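Local structure of protein synthesis inhibitor I (Hordeum vulgare, 4FBC) at residues K5-V10 with S62-V67. The protein is a plant ribosome-inactivating protein, named as a protein synthesis inhibitor, with adenosine monophosphate bound in its pocket. The protein carries 3 engineered substitutions. Residues are numbered along the deposited sequence; the frame is centred on the assembly and turned at random.
Sequences KMAKNV and SRWFHV
V10 lays its CG2 methyl over one face of the W64 indole, 3.8 Å from the centroid of the five-membered ring and 22° off its normal, a CH-pi contact. A7 adds its CB to the benzo ring, 3.5 Å from W64 CZ2, in an oblique approach. W64 CG stands anti to the carbonyl carbon (chi1 -64°), and the indole NE1 hydrogen-bonds to the carbonyl of P61. Farther along strand 64-70, H66 NE2 donates to V10 O at 2.8 Å, the acceptor tilted slightly from the imidazole plane. The S62 side is more open, with N9 and S62 partly exposed and the extended K8 chain leading away, exposed. Here N9 ND2 gives S62 O an almost straight bond of 2.9 Å, on a carbonyl lone pair and in the plane of the amide; beside it S62 CA sends a CA-H...O contact to K8 O at 3.3 Å. A water accepts from W64 N at 2.9 Å and reaches N9 O weakly. The N-terminal loop thus lies on the start of a strand in the six-stranded mixed sheet, and the side chain of W64 lies about 8 Å from the bound adenosine monophosphate. Apolar packing on the indole is combined with two directed bonds, the one from H66 consistent with a proton on NE2.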
loop_
_atom_site.group_PDB
_atom_site.type_symbol
_atom_site.label_atom_id
_atom_site.label_comp_id
_atom_site.label_asym_id
_atom_site.label_seq_id
_atom_site.Cartn_x
_atom_site.Cartn_y
_atom_site.Cartn_z
ATOM N N LYS A 5 -17.559 -5.966 13.247
ATOM C CA LYS A 5 -18.165 -6.823 12.230
ATOM C C LYS A 5 -17.126 -7.281 11.204
ATOM O O LYS A 5 -16.148 -6.581 10.941
ATOM C CB LYS A 5 -19.335 -6.105 11.549
ATOM C CG LYS A 5 -20.198 -7.006 10.672
ATOM C CD LYS A 5 -20.521 -8.321 11.368
ATOM C CE LYS A 5 -21.080 -9.346 10.387
ATOM N NZ LYS A 5 -20.278 -10.605 10.366
ATOM N N MET A 6 -17.338 -8.465 10.637
ATOM C CA MET A 6 -16.364 -9.061 9.731
ATOM C C MET A 6 -16.377 -8.423 8.343
ATOM O O MET A 6 -17.416 -7.968 7.858
ATOM C CB MET A 6 -16.594 -10.574 9.621
ATOM C CG MET A 6 -16.333 -11.329 10.920
ATOM S SD MET A 6 -16.073 -13.097 10.661
ATOM C CE MET A 6 -17.635 -13.578 9.921
ATOM N N ALA A 7 -15.209 -8.393 7.709
ATOM C CA ALA A 7 -15.095 -7.906 6.335
ATOM C C ALA A 7 -15.848 -8.809 5.366
ATOM O O ALA A 7 -16.068 -9.991 5.651
ATOM C CB ALA A 7 -13.629 -7.829 5.930
ATOM N N LYS A 8 -16.226 -8.245 4.219
ATOM C CA LYS A 8 -16.884 -8.993 3.144
ATOM C C LYS A 8 -16.032 -8.981 1.879
ATOM O O LYS A 8 -15.250 -8.059 1.675
ATOM C CB LYS A 8 -18.242 -8.369 2.812
ATOM C CG LYS A 8 -19.218 -8.331 3.974
ATOM C CD LYS A 8 -20.567 -7.759 3.548
ATOM C CE LYS A 8 -21.503 -7.625 4.744
ATOM N NZ LYS A 8 -22.836 -7.088 4.350
ATOM N N ASN A 9 -16.196 -9.999 1.035
ATOM C CA ASN A 9 -15.534 -10.059 -0.276
ATOM C C ASN A 9 -14.008 -10.158 -0.236
ATOM O O ASN A 9 -13.346 -9.816 -1.214
ATOM C CB ASN A 9 -15.946 -8.857 -1.137
ATOM C CG ASN A 9 -17.446 -8.709 -1.251
ATOM O OD1 ASN A 9 -18.157 -9.688 -1.471
ATOM N ND2 ASN A 9 -17.938 -7.487 -1.091
ATOM N N VAL A 10 -13.449 -10.631 0.876
ATOM C CA VAL A 10 -11.994 -10.779 0.976
ATOM C C VAL A 10 -11.448 -11.723 -0.104
ATOM O O VAL A 10 -10.351 -11.510 -0.637
ATOM C CB VAL A 10 -11.574 -11.248 2.380
ATOM C CG1 VAL A 10 -10.087 -11.544 2.425
ATOM C CG2 VAL A 10 -11.930 -10.191 3.407
ATOM N N SER A 62 -15.649 -3.899 2.533
ATOM C CA SER A 62 -16.181 -4.848 1.555
ATOM C C SER A 62 -15.575 -4.717 0.153
ATOM O O SER A 62 -16.045 -5.358 -0.793
ATOM C CB SER A 62 -17.711 -4.730 1.468
ATOM O OG SER A 62 -18.099 -3.628 0.663
ATOM N N ARG A 63 -14.538 -3.891 0.020
ATOM C CA ARG A 63 -13.842 -3.717 -1.258
ATOM C C ARG A 63 -12.374 -4.111 -1.103
ATOM O O ARG A 63 -11.634 -3.472 -0.351
ATOM C CB ARG A 63 -13.973 -2.265 -1.744
ATOM C CG ARG A 63 -15.396 -1.837 -2.066
ATOM C CD ARG A 63 -15.456 -0.422 -2.625
ATOM N NE ARG A 63 -14.748 -0.332 -3.905
ATOM C CZ ARG A 63 -13.567 0.255 -4.056
ATOM N NH1 ARG A 63 -12.977 0.828 -3.012
ATOM N NH2 ARG A 63 -12.984 0.279 -5.250
ATOM N N TRP A 64 -11.969 -5.170 -1.806
ATOM C CA TRP A 64 -10.635 -5.766 -1.654
ATOM C C TRP A 64 -9.977 -6.018 -3.003
ATOM O O TRP A 64 -10.666 -6.162 -4.011
ATOM C CB TRP A 64 -10.750 -7.108 -0.919
ATOM C CG TRP A 64 -11.266 -6.956 0.489
ATOM C CD1 TRP A 64 -12.570 -6.848 0.878
ATOM C CD2 TRP A 64 -10.479 -6.879 1.685
ATOM N NE1 TRP A 64 -12.642 -6.708 2.246
ATOM C CE2 TRP A 64 -11.371 -6.732 2.764
ATOM C CE3 TRP A 64 -9.112 -6.934 1.946
ATOM C CZ2 TRP A 64 -10.933 -6.623 4.085
ATOM C CZ3 TRP A 64 -8.674 -6.827 3.259
ATOM C CH2 TRP A 64 -9.586 -6.678 4.312
ATOM N N PHE A 65 -8.643 -6.040 -3.026
ATOM C CA PHE A 65 -7.918 -6.591 -4.173
ATOM C C PHE A 65 -6.864 -7.573 -3.691
ATOM O O PHE A 65 -6.548 -7.608 -2.499
ATOM C CB PHE A 65 -7.326 -5.497 -5.095
ATOM C CG PHE A 65 -6.176 -4.714 -4.504
ATOM C CD1 PHE A 65 -6.420 -3.654 -3.635
ATOM C CD2 PHE A 65 -4.863 -4.982 -4.878
ATOM C CE1 PHE A 65 -5.372 -2.900 -3.103
ATOM C CE2 PHE A 65 -3.799 -4.232 -4.352
ATOM C CZ PHE A 65 -4.058 -3.190 -3.463
ATOM N N HIS A 66 -6.359 -8.396 -4.603
ATOM C CA HIS A 66 -5.266 -9.311 -4.298
ATOM C C HIS A 66 -3.976 -8.907 -4.991
ATOM O O HIS A 66 -3.985 -8.382 -6.106
ATOM C CB HIS A 66 -5.613 -10.744 -4.707
ATOM C CG HIS A 66 -6.633 -11.389 -3.824
ATOM N ND1 HIS A 66 -7.074 -12.681 -4.017
ATOM C CD2 HIS A 66 -7.299 -10.917 -2.743
ATOM C CE1 HIS A 66 -7.971 -12.977 -3.092
ATOM N NE2 HIS A 66 -8.129 -11.924 -2.309
ATOM N N VAL A 67 -2.871 -9.142 -4.301
ATOM C CA VAL A 67 -1.556 -9.090 -4.923
ATOM C C VAL A 67 -0.967 -10.485 -4.830
ATOM O O VAL A 67 -0.960 -11.101 -3.755
ATOM C CB VAL A 67 -0.645 -8.059 -4.247
ATOM C CG1 VAL A 67 0.818 -8.271 -4.659
ATOM C CG2 VAL A 67 -1.101 -6.652 -4.606
HETATM O O HOH W 1 -13.881 -6.946 -3.014
#